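Local coordinates for C2 domain protein (Scophthalmus maximus, PDB 3W56), which binds calcium ions through a C2 domain and, like related C2 domains, probably uses them to attach to phospholipid membranes, at residues C102-K107 with L123-T128. Numbering follows the deposited sequence. Where two conformers were deposited one is given.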
ATOM      1  N   CYS A 102      -6.582  -2.756  -2.682  1.00 18.36           N
ATOM      2  CA  CYS A 102      -7.319  -1.552  -3.031  0.58 20.35           C
ATOM      3  C   CYS A 102      -6.815  -0.879  -4.273  1.00 23.45           C
ATOM      4  O   CYS A 102      -5.589  -0.854  -4.592  1.00 18.05           O
ATOM      5  CB  CYS A 102      -7.439  -0.584  -1.871  0.58 19.29           C
ATOM      6  SG  CYS A 102      -8.322  -1.415  -0.576  0.58 20.85           S
ATOM      7  N   GLN A 103      -7.795  -0.379  -4.996  1.00 17.81           N
ATOM      8  CA  GLN A 103      -7.614   0.252  -6.276  1.00 18.26           C
ATOM      9  C   GLN A 103      -8.266   1.614  -6.260  1.00 24.62           C
ATOM     10  O   GLN A 103      -9.421   1.788  -5.801  1.00 18.79           O
ATOM     11  CB  GLN A 103      -8.262  -0.599  -7.341  1.00 22.13           C
ATOM     12  CG  GLN A 103      -7.525  -1.899  -7.582  1.00 32.90           C
ATOM     13  CD  GLN A 103      -7.954  -2.552  -8.889  1.00 38.63           C
ATOM     14  OE1 GLN A 103      -7.131  -2.772  -9.781  1.00 45.25           O
ATOM     15  NE2 GLN A 103      -9.250  -2.849  -9.010  1.00 46.24           N
ATOM     16  N   ARG A 104      -7.539   2.584  -6.784  1.00 19.59           N
ATOM     17  CA  ARG A 104      -7.997   3.957  -6.761  1.00 24.56           C
ATOM     18  C   ARG A 104      -7.426   4.744  -7.946  1.00 23.85           C
ATOM     19  O   ARG A 104      -6.238   4.667  -8.209  1.00 19.66           O
ATOM     20  CB  ARG A 104      -7.509   4.580  -5.469  1.00 24.27           C
ATOM     21  CG  ARG A 104      -7.668   6.029  -5.408  1.00 24.72           C
ATOM     22  CD  ARG A 104      -7.393   6.468  -4.029  1.00 23.05           C
ATOM     23  NE  ARG A 104      -8.187   5.787  -3.015  1.00 21.72           N
ATOM     24  CZ  ARG A 104      -9.511   5.962  -2.841  1.00 29.84           C
ATOM     25  NH1 ARG A 104     -10.191   6.801  -3.626  1.00 25.91           N
ATOM     26  NH2 ARG A 104     -10.159   5.310  -1.866  1.00 22.53           N
ATOM     27  N   GLN A 105      -8.254   5.540  -8.607  1.00 23.93           N
ATOM     28  CA  GLN A 105      -7.721   6.415  -9.645  1.00 27.71           C
ATOM     29  C   GLN A 105      -7.077   7.611  -8.977  1.00 23.63           C
ATOM     30  O   GLN A 105      -7.686   8.272  -8.136  1.00 22.84           O
ATOM     31  CB  GLN A 105      -8.815   6.876 -10.588  1.00 29.16           C
ATOM     32  CG  GLN A 105      -8.906   6.078 -11.900  1.00 31.60           C
ATOM     33  CD  GLN A 105     -10.153   6.426 -12.708  1.00 34.71           C
ATOM     34  OE1 GLN A 105     -11.124   7.026 -12.180  1.00 43.80           O
ATOM     35  NE2 GLN A 105     -10.139   6.074 -13.989  1.00 33.30           N
ATOM     36  N   ILE A 106      -5.826   7.904  -9.344  1.00 16.48           N
ATOM     37  CA  ILE A 106      -5.147   9.004  -8.691  1.00 16.57           C
ATOM     38  C   ILE A 106      -5.469  10.364  -9.325  1.00 18.75           C
ATOM     39  O   ILE A 106      -5.644  10.484 -10.544  1.00 20.54           O
ATOM     40  CB  ILE A 106      -3.648   8.767  -8.666  1.00 12.50           C
ATOM     41  CG1 ILE A 106      -3.169   8.627 -10.122  1.00 18.48           C
ATOM     42  CG2 ILE A 106      -3.366   7.482  -7.937  1.00 16.96           C
ATOM     43  CD1 ILE A 106      -1.634   8.651 -10.275  1.00 16.52           C
ATOM     44  N   LYS A 107      -5.581  11.356  -8.462  1.00 16.96           N
ATOM     45  CA  LYS A 107      -6.019  12.701  -8.782  1.00 17.44           C
ATOM     46  C   LYS A 107      -4.952  13.666  -8.321  1.00 23.25           C
ATOM     47  O   LYS A 107      -4.284  13.432  -7.296  1.00 20.42           O
ATOM     48  CB  LYS A 107      -7.330  13.009  -8.087  1.00 25.11           C
ATOM     49  CG  LYS A 107      -8.349  11.960  -8.360  1.00 22.83           C
ATOM     50  CD  LYS A 107      -8.860  12.009  -9.781  1.00 23.39           C
ATOM     51  CE  LYS A 107      -9.564  10.673 -10.049  1.00 31.76           C
ATOM     52  NZ  LYS A 107     -10.770  10.797 -10.928  1.00 30.03           N
ATOM     53  N   LEU A 123      -5.881  -0.434   5.975  1.00  8.45           N
ATOM     54  CA  LEU A 123      -4.591   0.166   5.578  1.00  6.87           C
ATOM     55  C   LEU A 123      -4.928   1.646   5.337  1.00 10.56           C
ATOM     56  O   LEU A 123      -5.858   1.994   4.547  1.00 12.70           O
ATOM     57  CB  LEU A 123      -4.173  -0.422   4.228  1.00 11.09           C
ATOM     58  CG  LEU A 123      -2.976   0.275   3.548  1.00  8.66           C
ATOM     59  CD1 LEU A 123      -1.572   0.123   4.266  1.00 10.15           C
ATOM     60  CD2 LEU A 123      -2.843  -0.269   2.064  1.00 11.50           C
ATOM     61  N   HIS A 124      -4.163   2.552   5.952  1.00  9.19           N
ATOM     62  CA  HIS A 124      -4.303   3.978   5.720  1.00  6.54           C
ATOM     63  C   HIS A 124      -3.075   4.443   4.975  1.00  8.97           C
ATOM     64  O   HIS A 124      -2.010   3.877   5.169  1.00  9.07           O
ATOM     65  CB  HIS A 124      -4.352   4.740   7.062  1.00  9.91           C
ATOM     66  CG  HIS A 124      -5.403   4.248   8.008  1.00 11.63           C
ATOM     67  ND1 HIS A 124      -6.727   4.564   7.834  1.00 13.66           N
ATOM     68  CD2 HIS A 124      -5.335   3.480   9.125  1.00 13.33           C
ATOM     69  CE1 HIS A 124      -7.449   3.991   8.786  1.00 14.73           C
ATOM     70  NE2 HIS A 124      -6.636   3.336   9.591  1.00 15.69           N
ATOM     71  N   TYR A 125      -3.254   5.378   4.085  1.00 12.44           N
ATOM     72  CA  TYR A 125      -2.113   5.828   3.266  1.00  7.60           C
ATOM     73  C   TYR A 125      -2.407   7.203   2.750  1.00 10.05           C
ATOM     74  O   TYR A 125      -3.547   7.715   2.768  1.00 11.58           O
ATOM     75  CB  TYR A 125      -1.880   4.845   2.121  1.00  7.40           C
ATOM     76  CG  TYR A 125      -3.033   4.748   1.133  1.00  9.96           C
ATOM     77  CD1 TYR A 125      -2.985   5.493  -0.082  1.00 14.33           C
ATOM     78  CD2 TYR A 125      -4.135   3.923   1.369  1.00 15.85           C
ATOM     79  CE1 TYR A 125      -3.974   5.385  -1.026  1.00 13.99           C
ATOM     80  CE2 TYR A 125      -5.182   3.813   0.401  1.00 13.12           C
ATOM     81  CZ  TYR A 125      -5.082   4.565  -0.799  1.00 14.22           C
ATOM     82  OH  TYR A 125      -6.058   4.485  -1.793  1.00 18.46           O
ATOM     83  N   MET A 126      -1.367   7.843   2.246  1.00  6.73           N
ATOM     84  CA  MET A 126      -1.488   9.146   1.677  1.00  7.82           C
ATOM     85  C   MET A 126      -0.821   9.048   0.323  1.00  9.45           C
ATOM     86  O   MET A 126       0.089   8.237   0.109  1.00 11.40           O
ATOM     87  CB  MET A 126      -0.786  10.225   2.508  1.00 16.34           C
ATOM     88  CG  MET A 126      -1.588  10.503   3.728  1.00 18.27           C
ATOM     89  SD  MET A 126      -0.885  11.896   4.598  1.00 15.91           S
ATOM     90  CE  MET A 126      -1.072  13.226   3.394  1.00 18.06           C
ATOM     91  N   TYR A 127      -1.295   9.883  -0.574  1.00 10.35           N
ATOM     92  CA  TYR A 127      -0.462  10.089  -1.779  1.00 12.26           C
ATOM     93  C   TYR A 127      -0.544  11.491  -2.234  1.00  9.90           C
ATOM     94  O   TYR A 127      -1.507  12.215  -1.983  1.00 11.99           O
ATOM     95  CB  TYR A 127      -0.838   9.093  -2.907  1.00 12.52           C
ATOM     96  CG  TYR A 127      -2.082   9.488  -3.651  1.00  8.67           C
ATOM     97  CD1 TYR A 127      -2.023  10.352  -4.758  1.00 10.19           C
ATOM     98  CD2 TYR A 127      -3.330   9.012  -3.252  1.00 10.78           C
ATOM     99  CE1 TYR A 127      -3.217  10.710  -5.445  1.00 13.40           C
ATOM    100  CE2 TYR A 127      -4.488   9.346  -3.915  1.00 15.59           C
ATOM    101  CZ  TYR A 127      -4.420  10.203  -5.009  1.00 14.98           C
ATOM    102  OH  TYR A 127      -5.624  10.519  -5.624  1.00 17.06           O
ATOM    103  N   THR A 128       0.516  11.919  -2.911  1.00 14.57           N
ATOM    104  CA  THR A 128       0.580  13.221  -3.564  1.00 13.11           C
ATOM    105  C   THR A 128       0.865  13.025  -5.065  1.00 14.24           C
ATOM    106  O   THR A 128       1.842  12.353  -5.418  1.00 15.88           O
ATOM    107  CB  THR A 128       1.671  14.099  -2.916  1.00 17.49           C
ATOM    108  OG1 THR A 128       1.226  14.492  -1.596  1.00 18.88           O
ATOM    109  CG2 THR A 128       1.853  15.378  -3.720  1.00 17.65           C
TER
HETATM  110  O   HOH W   1      -8.280   2.935  -0.880  1.00 14.72           O
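Y125 and Y127 reach out from strand 122-130 and meet segment 102-107 with their hydroxyls, Y125 at the side chain of R104 and Y127 at the backbone just past the end of strand 97-105. R104 NE donates to Y125 OH at 2.8 Å, with an N-H...O angle of 146°. The hydroxyl lies at the edge of the guanidinium, almost in its plane, while the tyrosine ring is turned 41° from that plane. A water bridges R104 NH2, from which it accepts at 3.2 Å, and Y125 OH, closing a small ring with the direct NE bond; it lies near the plane of the tyrosine ring. R104 CG stands anti to the backbone N, and the bend at chi3 (-54°) turns NE off the line of the aliphatic chain. Its CD approaches Y127 CE2 at 4.1 Å, so the aliphatic part of R104 also brushes the ring of Y127.

Y127 OH accepts from K107 N at 3.0 Å, which ties the tyrosine to main chain rather than to another side chain. I106 packs on the same ring: CG2 sits over one face, offset toward the rim, and CB is 3.8 Å from Y127 CE1. K107 O approaches the ring edge, 3.5 Å from Y127 CE1. The ring also meets H111, whose NE2 makes a weak hydrogen bond with K107 O.

Strands 97-105 and 122-130 belong to opposite sheets of the C2 beta-sandwich; the axes of 102-105 and 123-128 come within 11.1 Å. Y125 spans the gap to R104 of the facing strand, while Y127 reaches the turn that follows it. I106 continues inward onto L84 of strand 83-90, and Y125 rests on L86 of that strand. At the start of 102-107, the C102-C115 disulfide links strand 97-105 to strand 109-116, the outermost strands on this side of the sandwich, while L24 of strand 22-32 packs against Y127.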